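Local coordinates for pancreatic lipase related protein 2 (Equus caballus, PDB 1W52) that probably hydrolyses the ester bonds of galactolipids and triacylglycerols, releasing fatty acids, at residues Arg192-Thr206 with Met219-Gly233. Numbering follows the deposited sequence.
With CA (calcium ion), chain E.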
ATOM      1  N   ARG A 192     -12.724 -13.101   8.235  1.00 32.14           N
ATOM      2  CA  ARG A 192     -11.711 -12.259   7.750  1.00 32.23           C
ATOM      3  C   ARG A 192     -12.132 -11.571   6.435  1.00 32.65           C
ATOM      4  O   ARG A 192     -13.267 -11.060   6.312  1.00 34.06           O
ATOM      5  CB  ARG A 192     -10.394 -13.050   7.677  1.00 32.06           C
ATOM      6  CG  ARG A 192     -10.323 -14.209   6.710  1.00 31.59           C
ATOM      7  CD  ARG A 192      -9.029 -14.858   6.791  1.00 31.73           C
ATOM      8  NE  ARG A 192      -8.743 -15.926   5.840  1.00 35.60           N
ATOM      9  CZ  ARG A 192      -8.659 -15.793   4.514  1.00 39.17           C
ATOM     10  NH1 ARG A 192      -8.938 -14.650   3.906  1.00 41.36           N
ATOM     11  NH2 ARG A 192      -8.328 -16.836   3.767  1.00 39.71           N
ATOM     12  N   LEU A 193     -11.158 -11.441   5.540  1.00 32.23           N
ATOM     13  CA  LEU A 193     -11.258 -10.714   4.308  1.00 31.31           C
ATOM     14  C   LEU A 193     -10.531 -11.585   3.284  1.00 30.48           C
ATOM     15  O   LEU A 193      -9.370 -12.017   3.498  1.00 29.71           O
ATOM     16  CB  LEU A 193     -10.596  -9.332   4.427  1.00 31.20           C
ATOM     17  CG  LEU A 193     -10.086  -8.777   3.059  1.00 32.90           C
ATOM     18  CD1 LEU A 193     -11.230  -8.625   2.090  1.00 34.13           C
ATOM     19  CD2 LEU A 193      -9.288  -7.448   3.078  1.00 32.70           C
ATOM     20  N   ASP A 194     -11.204 -11.837   2.172  1.00 28.65           N
ATOM     21  CA  ASP A 194     -10.661 -12.711   1.159  1.00 27.95           C
ATOM     22  C   ASP A 194     -11.279 -12.258  -0.108  1.00 27.61           C
ATOM     23  O   ASP A 194     -12.267 -11.520  -0.044  1.00 29.34           O
ATOM     24  CB  ASP A 194     -11.014 -14.181   1.477  1.00 27.74           C
ATOM     25  CG  ASP A 194     -12.500 -14.525   1.234  1.00 27.08           C
ATOM     26  OD1 ASP A 194     -13.365 -14.175   2.106  1.00 19.64           O
ATOM     27  OD2 ASP A 194     -12.839 -15.199   0.204  1.00 27.77           O
ATOM     28  N   PRO A 195     -10.803 -12.747  -1.248  1.00 26.36           N
ATOM     29  CA  PRO A 195     -11.227 -12.219  -2.551  1.00 26.60           C
ATOM     30  C   PRO A 195     -12.737 -12.331  -2.850  1.00 27.84           C
ATOM     31  O   PRO A 195     -13.290 -11.685  -3.738  1.00 28.21           O
ATOM     32  CB  PRO A 195     -10.422 -13.083  -3.547  1.00 26.03           C
ATOM     33  CG  PRO A 195      -9.209 -13.675  -2.741  1.00 24.80           C
ATOM     34  CD  PRO A 195      -9.877 -13.882  -1.402  1.00 26.03           C
ATOM     35  N   SER A 196     -13.399 -13.200  -2.111  1.00 29.37           N
ATOM     36  CA  SER A 196     -14.810 -13.432  -2.301  1.00 30.55           C
ATOM     37  C   SER A 196     -15.675 -12.318  -1.719  1.00 30.51           C
ATOM     38  O   SER A 196     -16.891 -12.379  -1.873  1.00 31.44           O
ATOM     39  CB  SER A 196     -15.217 -14.790  -1.670  1.00 31.08           C
ATOM     40  OG  SER A 196     -15.526 -14.690  -0.270  1.00 33.95           O
ATOM     41  N   ASP A 197     -15.114 -11.338  -1.026  1.00 29.66           N
ATOM     42  CA  ASP A 197     -16.003 -10.407  -0.349  1.00 30.28           C
ATOM     43  C   ASP A 197     -16.366  -9.262  -1.286  1.00 28.77           C
ATOM     44  O   ASP A 197     -17.264  -8.465  -1.002  1.00 27.29           O
ATOM     45  CB  ASP A 197     -15.392  -9.897   0.978  1.00 31.82           C
ATOM     46  CG  ASP A 197     -15.063 -11.035   1.973  1.00 35.56           C
ATOM     47  OD1 ASP A 197     -15.897 -11.954   2.231  1.00 41.81           O
ATOM     48  OD2 ASP A 197     -13.976 -11.080   2.567  1.00 40.53           O
ATOM     49  N   ALA A 198     -15.651  -9.180  -2.410  1.00 28.17           N
ATOM     50  CA  ALA A 198     -15.949  -8.165  -3.432  1.00 28.00           C
ATOM     51  C   ALA A 198     -15.627  -8.674  -4.815  1.00 28.81           C
ATOM     52  O   ALA A 198     -15.001  -9.714  -4.961  1.00 28.85           O
ATOM     53  CB  ALA A 198     -15.245  -6.891  -3.164  1.00 26.73           C
ATOM     54  N   GLN A 199     -16.098  -7.963  -5.829  1.00 29.78           N
ATOM     55  CA  GLN A 199     -15.794  -8.345  -7.193  1.00 31.65           C
ATOM     56  C   GLN A 199     -14.308  -8.215  -7.395  1.00 29.83           C
ATOM     57  O   GLN A 199     -13.694  -8.917  -8.190  1.00 29.09           O
ATOM     58  CB  GLN A 199     -16.538  -7.456  -8.189  1.00 34.50           C
ATOM     59  CG  GLN A 199     -18.078  -7.491  -8.064  1.00 42.17           C
ATOM     60  CD  GLN A 199     -18.695  -8.733  -8.662  1.00 49.94           C
ATOM     61  OE1 GLN A 199     -18.098  -9.802  -8.681  1.00 52.42           O
ATOM     62  NE2 GLN A 199     -19.913  -8.582  -9.151  1.00 59.20           N
ATOM     63  N   PHE A 200     -13.729  -7.291  -6.637  1.00 29.16           N
ATOM     64  CA  PHE A 200     -12.301  -7.019  -6.658  1.00 27.34           C
ATOM     65  C   PHE A 200     -11.804  -6.634  -5.272  1.00 26.37           C
ATOM     66  O   PHE A 200     -12.298  -5.646  -4.670  1.00 26.25           O
ATOM     67  CB  PHE A 200     -12.046  -5.859  -7.573  1.00 26.60           C
ATOM     68  CG  PHE A 200     -10.606  -5.505  -7.707  1.00 26.39           C
ATOM     69  CD1 PHE A 200      -9.621  -6.492  -7.873  1.00 24.17           C
ATOM     70  CD2 PHE A 200     -10.206  -4.159  -7.683  1.00 25.79           C
ATOM     71  CE1 PHE A 200      -8.275  -6.136  -8.045  1.00 21.88           C
ATOM     72  CE2 PHE A 200      -8.850  -3.826  -7.862  1.00 23.62           C
ATOM     73  CZ  PHE A 200      -7.905  -4.822  -8.041  1.00 19.90           C
ATOM     74  N   VAL A 201     -10.799  -7.388  -4.808  1.00 24.49           N
ATOM     75  CA  VAL A 201     -10.112  -7.132  -3.544  1.00 23.13           C
ATOM     76  C   VAL A 201      -8.635  -6.924  -3.838  1.00 21.55           C
ATOM     77  O   VAL A 201      -7.957  -7.792  -4.415  1.00 21.44           O
ATOM     78  CB  VAL A 201     -10.253  -8.325  -2.523  1.00 23.33           C
ATOM     79  CG1 VAL A 201      -9.580  -8.006  -1.185  1.00 23.09           C
ATOM     80  CG2 VAL A 201     -11.736  -8.723  -2.260  1.00 22.82           C
ATOM     81  N   ASP A 202      -8.135  -5.789  -3.397  1.00 19.51           N
ATOM     82  CA  ASP A 202      -6.710  -5.506  -3.502  1.00 19.46           C
ATOM     83  C   ASP A 202      -6.137  -5.199  -2.124  1.00 18.87           C
ATOM     84  O   ASP A 202      -6.718  -4.462  -1.344  1.00 18.97           O
ATOM     85  CB  ASP A 202      -6.456  -4.313  -4.419  1.00 19.69           C
ATOM     86  CG  ASP A 202      -7.268  -3.079  -4.020  1.00 20.68           C
ATOM     87  OD1 ASP A 202      -8.431  -3.255  -3.528  1.00 22.02           O
ATOM     88  OD2 ASP A 202      -6.818  -1.916  -4.161  1.00 19.15           O
ATOM     89  N   VAL A 203      -4.973  -5.727  -1.832  1.00 18.59           N
ATOM     90  CA  VAL A 203      -4.403  -5.558  -0.519  1.00 18.93           C
ATOM     91  C   VAL A 203      -3.003  -4.937  -0.557  1.00 18.17           C
ATOM     92  O   VAL A 203      -2.180  -5.318  -1.366  1.00 17.84           O
ATOM     93  CB  VAL A 203      -4.339  -6.906   0.185  1.00 19.42           C
ATOM     94  CG1 VAL A 203      -4.121  -6.721   1.692  1.00 19.96           C
ATOM     95  CG2 VAL A 203      -5.613  -7.667  -0.079  1.00 19.49           C
ATOM     96  N   ILE A 204      -2.763  -3.980   0.337  1.00 17.25           N
ATOM     97  CA  ILE A 204      -1.418  -3.500   0.627  1.00 16.95           C
ATOM     98  C   ILE A 204      -0.918  -4.025   1.984  1.00 17.21           C
ATOM     99  O   ILE A 204      -1.560  -3.824   3.000  1.00 16.03           O
ATOM    100  CB  ILE A 204      -1.380  -1.978   0.571  1.00 16.22           C
ATOM    101  CG1 ILE A 204      -1.855  -1.545  -0.788  1.00 15.87           C
ATOM    102  CG2 ILE A 204       0.050  -1.455   0.744  1.00 15.28           C
ATOM    103  CD1 ILE A 204      -2.038  -0.036  -0.889  1.00 17.16           C
ATOM    104  N   HIS A 205       0.240  -4.690   1.958  1.00 18.24           N
ATOM    105  CA  HIS A 205       0.849  -5.331   3.135  1.00 19.21           C
ATOM    106  C   HIS A 205       2.110  -4.556   3.550  1.00 17.91           C
ATOM    107  O   HIS A 205       3.125  -4.634   2.860  1.00 16.46           O
ATOM    108  CB  HIS A 205       1.348  -6.728   2.798  1.00 20.74           C
ATOM    109  CG  HIS A 205       0.293  -7.708   2.362  1.00 25.95           C
ATOM    110  ND1 HIS A 205      -0.225  -8.664   3.212  1.00 28.80           N
ATOM    111  CD2 HIS A 205      -0.253  -7.950   1.142  1.00 29.12           C
ATOM    112  CE1 HIS A 205      -1.072  -9.427   2.540  1.00 31.11           C
ATOM    113  NE2 HIS A 205      -1.116  -9.007   1.286  1.00 31.21           N
ATOM    114  N   THR A 206       2.034  -3.821   4.662  1.00 16.54           N
ATOM    115  CA  THR A 206       3.175  -3.060   5.170  1.00 15.58           C
ATOM    116  C   THR A 206       3.777  -3.558   6.484  1.00 15.09           C
ATOM    117  O   THR A 206       4.839  -3.101   6.817  1.00 14.63           O
ATOM    118  CB  THR A 206       2.830  -1.562   5.352  1.00 15.12           C
ATOM    119  OG1 THR A 206       1.675  -1.424   6.206  1.00 16.35           O
ATOM    120  CG2 THR A 206       2.419  -0.920   3.999  1.00 15.21           C
ATOM    121  N   MET A 219      -1.002  -8.899   8.297  1.00 26.72           N
ATOM    122  CA  MET A 219      -1.165 -10.234   7.768  1.00 27.17           C
ATOM    123  C   MET A 219      -0.164 -10.442   6.699  1.00 26.34           C
ATOM    124  O   MET A 219      -0.029  -9.599   5.834  1.00 26.35           O
ATOM    125  CB  MET A 219      -2.537 -10.422   7.116  1.00 27.67           C
ATOM    126  CG  MET A 219      -3.655 -10.430   8.081  1.00 30.45           C
ATOM    127  SD  MET A 219      -5.216 -10.944   7.396  1.00 34.58           S
ATOM    128  CE  MET A 219      -4.798 -12.455   6.859  1.00 37.02           C
ATOM    129  N   SER A 220       0.513 -11.571   6.743  1.00 26.07           N
ATOM    130  CA  SER A 220       1.377 -12.003   5.654  1.00 26.46           C
ATOM    131  C   SER A 220       0.590 -12.763   4.548  1.00 25.94           C
ATOM    132  O   SER A 220       0.968 -12.774   3.377  1.00 26.41           O
ATOM    133  CB  SER A 220       2.434 -12.916   6.240  1.00 26.70           C
ATOM    134  OG  SER A 220       1.833 -14.054   6.856  1.00 29.12           O
ATOM    135  N   GLN A 221      -0.487 -13.412   4.968  1.00 24.71           N
ATOM    136  CA  GLN A 221      -1.400 -14.138   4.111  1.00 24.00           C
ATOM    137  C   GLN A 221      -1.966 -13.355   2.967  1.00 22.59           C
ATOM    138  O   GLN A 221      -2.556 -12.316   3.178  1.00 22.45           O
ATOM    139  CB  GLN A 221      -2.572 -14.592   4.959  1.00 24.26           C
ATOM    140  CG  GLN A 221      -3.533 -15.483   4.246  1.00 26.10           C
ATOM    141  CD  GLN A 221      -4.423 -16.327   5.205  1.00 29.32           C
ATOM    142  OE1 GLN A 221      -5.023 -15.809   6.161  1.00 30.10           O
ATOM    143  NE2 GLN A 221      -4.521 -17.616   4.919  1.00 31.53           N
ATOM    144  N   LYS A 222      -1.854 -13.889   1.756  1.00 21.27           N
ATOM    145  CA  LYS A 222      -2.511 -13.242   0.622  1.00 20.47           C
ATOM    146  C   LYS A 222      -4.022 -13.349   0.744  1.00 18.66           C
ATOM    147  O   LYS A 222      -4.527 -14.408   1.030  1.00 18.64           O
ATOM    148  CB  LYS A 222      -2.071 -13.874  -0.671  1.00 20.78           C
ATOM    149  CG  LYS A 222      -0.720 -13.395  -1.164  1.00 21.87           C
ATOM    150  CD  LYS A 222       0.222 -14.535  -1.022  1.00 24.27           C
ATOM    151  CE  LYS A 222       1.651 -14.140  -1.284  1.00 25.84           C
ATOM    152  NZ  LYS A 222       2.217 -14.874  -2.408  1.00 25.11           N
ATOM    153  N   VAL A 223      -4.741 -12.252   0.584  1.00 17.70           N
ATOM    154  CA  VAL A 223      -6.211 -12.273   0.717  1.00 16.87           C
ATOM    155  C   VAL A 223      -6.963 -11.496  -0.325  1.00 17.52           C
ATOM    156  O   VAL A 223      -8.083 -11.159  -0.097  1.00 17.37           O
ATOM    157  CB  VAL A 223      -6.678 -11.709   2.070  1.00 14.97           C
ATOM    158  CG1 VAL A 223      -6.003 -12.408   3.175  1.00 14.04           C
ATOM    159  CG2 VAL A 223      -6.366 -10.275   2.150  1.00 15.54           C
ATOM    160  N   GLY A 224      -6.354 -11.215  -1.458  1.00 19.92           N
ATOM    161  CA  GLY A 224      -6.947 -10.331  -2.444  1.00 21.74           C
ATOM    162  C   GLY A 224      -6.812 -10.982  -3.787  1.00 23.46           C
ATOM    163  O   GLY A 224      -6.175 -12.036  -3.899  1.00 24.31           O
ATOM    164  N   HIS A 225      -7.418 -10.389  -4.809  1.00 24.52           N
ATOM    165  CA  HIS A 225      -7.050 -10.773  -6.166  1.00 25.39           C
ATOM    166  C   HIS A 225      -5.628 -10.288  -6.385  1.00 25.57           C
ATOM    167  O   HIS A 225      -4.841 -10.898  -7.107  1.00 25.29           O
ATOM    168  CB  HIS A 225      -8.031 -10.219  -7.199  1.00 25.59           C
ATOM    169  CG  HIS A 225      -9.426 -10.661  -6.935  1.00 26.16           C
ATOM    170  ND1 HIS A 225     -10.321  -9.876  -6.232  1.00 26.78           N
ATOM    171  CD2 HIS A 225     -10.055 -11.835  -7.172  1.00 24.12           C
ATOM    172  CE1 HIS A 225     -11.460 -10.526  -6.088  1.00 23.34           C
ATOM    173  NE2 HIS A 225     -11.317 -11.724  -6.626  1.00 25.15           N
ATOM    174  N   MET A 226      -5.293  -9.202  -5.706  1.00 25.77           N
ATOM    175  CA  MET A 226      -3.943  -8.687  -5.749  1.00 25.57           C
ATOM    176  C   MET A 226      -3.419  -8.354  -4.345  1.00 24.92           C
ATOM    177  O   MET A 226      -4.069  -7.705  -3.556  1.00 25.72           O
ATOM    178  CB  MET A 226      -3.972  -7.456  -6.612  1.00 26.01           C
ATOM    179  CG  MET A 226      -4.732  -7.630  -7.902  1.00 26.01           C
ATOM    180  SD  MET A 226      -4.012  -6.501  -9.107  1.00 33.45           S
ATOM    181  CE  MET A 226      -5.046  -5.212  -9.215  1.00 32.41           C
ATOM    182  N   ASP A 227      -2.239  -8.835  -4.037  1.00 23.93           N
ATOM    183  CA  ASP A 227      -1.611  -8.584  -2.767  1.00 23.26           C
ATOM    184  C   ASP A 227      -0.323  -7.909  -3.132  1.00 22.64           C
ATOM    185  O   ASP A 227       0.512  -8.520  -3.766  1.00 21.62           O
ATOM    186  CB  ASP A 227      -1.343  -9.914  -2.053  1.00 23.48           C
ATOM    187  CG  ASP A 227      -2.621 -10.552  -1.529  1.00 24.43           C
ATOM    188  OD1 ASP A 227      -2.955 -10.276  -0.325  1.00 23.78           O
ATOM    189  OD2 ASP A 227      -3.360 -11.290  -2.276  1.00 22.87           O
ATOM    190  N   PHE A 228      -0.190  -6.632  -2.780  1.00 22.58           N
ATOM    191  CA  PHE A 228       1.040  -5.866  -2.996  1.00 22.29           C
ATOM    192  C   PHE A 228       1.932  -5.912  -1.749  1.00 21.19           C
ATOM    193  O   PHE A 228       1.403  -5.852  -0.619  1.00 21.52           O
ATOM    194  CB  PHE A 228       0.718  -4.415  -3.283  1.00 22.44           C
ATOM    195  CG  PHE A 228      -0.125  -4.205  -4.497  1.00 24.61           C
ATOM    196  CD1 PHE A 228      -1.481  -4.488  -4.479  1.00 27.27           C
ATOM    197  CD2 PHE A 228       0.423  -3.686  -5.643  1.00 26.44           C
ATOM    198  CE1 PHE A 228      -2.260  -4.269  -5.572  1.00 26.99           C
ATOM    199  CE2 PHE A 228      -0.354  -3.462  -6.762  1.00 27.67           C
ATOM    200  CZ  PHE A 228      -1.696  -3.744  -6.718  1.00 28.50           C
ATOM    201  N   PHE A 229       3.263  -5.967  -1.958  1.00 18.77           N
ATOM    202  CA  PHE A 229       4.248  -5.980  -0.863  1.00 16.90           C
ATOM    203  C   PHE A 229       5.333  -4.888  -0.918  1.00 15.18           C
ATOM    204  O   PHE A 229       6.496  -5.186  -1.191  1.00 15.49           O
ATOM    205  CB  PHE A 229       4.897  -7.355  -0.828  1.00 16.84           C
ATOM    206  CG  PHE A 229       3.956  -8.423  -0.475  1.00 16.06           C
ATOM    207  CD1 PHE A 229       3.150  -8.989  -1.452  1.00 16.83           C
ATOM    208  CD2 PHE A 229       3.827  -8.834   0.841  1.00 14.16           C
ATOM    209  CE1 PHE A 229       2.231 -10.027  -1.097  1.00 18.64           C
ATOM    210  CE2 PHE A 229       2.888  -9.818   1.224  1.00 14.55           C
ATOM    211  CZ  PHE A 229       2.097 -10.426   0.258  1.00 16.83           C
ATOM    212  N   PRO A 230       4.984  -3.633  -0.669  1.00 13.18           N
ATOM    213  CA  PRO A 230       5.956  -2.540  -0.750  1.00 13.06           C
ATOM    214  C   PRO A 230       7.148  -2.779   0.147  1.00 13.53           C
ATOM    215  O   PRO A 230       7.060  -3.096   1.351  1.00 13.57           O
ATOM    216  CB  PRO A 230       5.185  -1.328  -0.209  1.00 12.98           C
ATOM    217  CG  PRO A 230       4.018  -1.904   0.545  1.00 13.41           C
ATOM    218  CD  PRO A 230       3.670  -3.130  -0.282  1.00 13.58           C
ATOM    219  N   ASN A 231       8.311  -2.623  -0.431  1.00 13.76           N
ATOM    220  CA  ASN A 231       9.517  -2.905   0.307  1.00 13.09           C
ATOM    221  C   ASN A 231       9.516  -4.275   0.894  1.00 14.32           C
ATOM    222  O   ASN A 231      10.060  -4.441   1.992  1.00 17.62           O
ATOM    223  CB  ASN A 231       9.629  -1.882   1.370  1.00 11.93           C
ATOM    224  CG  ASN A 231       9.324  -0.493   0.824  1.00 11.16           C
ATOM    225  OD1 ASN A 231       9.969  -0.072  -0.158  1.00 10.38           O
ATOM    226  ND2 ASN A 231       8.357   0.221   1.431  1.00  7.06           N
ATOM    227  N   GLY A 232       8.937  -5.268   0.214  1.00 13.83           N
ATOM    228  CA  GLY A 232       8.782  -6.581   0.830  1.00 15.48           C
ATOM    229  C   GLY A 232       7.685  -6.700   1.902  1.00 16.85           C
ATOM    230  O   GLY A 232       7.372  -7.787   2.401  1.00 16.75           O
ATOM    231  N   GLY A 233       7.074  -5.588   2.249  1.00 18.73           N
ATOM    232  CA  GLY A 233       5.976  -5.609   3.181  1.00 21.31           C
ATOM    233  C   GLY A 233       6.224  -5.910   4.650  1.00 23.37           C
ATOM    234  O   GLY A 233       5.281  -5.988   5.414  1.00 22.47           O
TER
HETATM  235 CA    CA E 602     -14.526 -13.043   3.981  1.00 28.44          CA
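Strand 201-204 runs parallel to strand 226-230, their axes 4.7 Å apart at closest, and the hydrogen bonds V203 N to M226 O, F228 N to V203 O and H205 N to F228 O join the two as neighbours in the central sheet of the alpha/beta-hydrolase fold. On the far side of strand 201-204 lies strand 173-177. Just past the parallel ladder, H205 ties the loop at M219 to the sheet with both ring nitrogens. ND1 gives its hydrogen to M219 O at 2.8 Å, and NE2 gives its own to D227 OD1, also at 2.8 Å; both partners lie close to the ring plane, which fixes the rotation of the imidazole. F229 lies over one face of that ring in an offset stack, planes 7° apart, while V203 CG1 sits over the other. D227 uses the anti lone pair of OD1 for the histidine and is met on its syn side, somewhat out of the carboxylate plane, by V223 N at OD1 and by G224 N at OD2, so one buried carboxylate holds the loop leading into its own strand. A second histidine works at the strand entrance: H225 ND1 accepts from V201 N in the ring plane, and P195 CB rests on the ring face in a CH-pi contact, 3.8 Å from the centroid. P195 follows D194, whose OD1 binds calcium together with both carboxylate oxygens of D197 and the backbone O of E189, so the metal loop packs directly against this strand entrance. At the other end, T206 N bonds to D178, the predicted charge-relay aspartate, and T206 CG2 touches P230 CG at 3.9 Å.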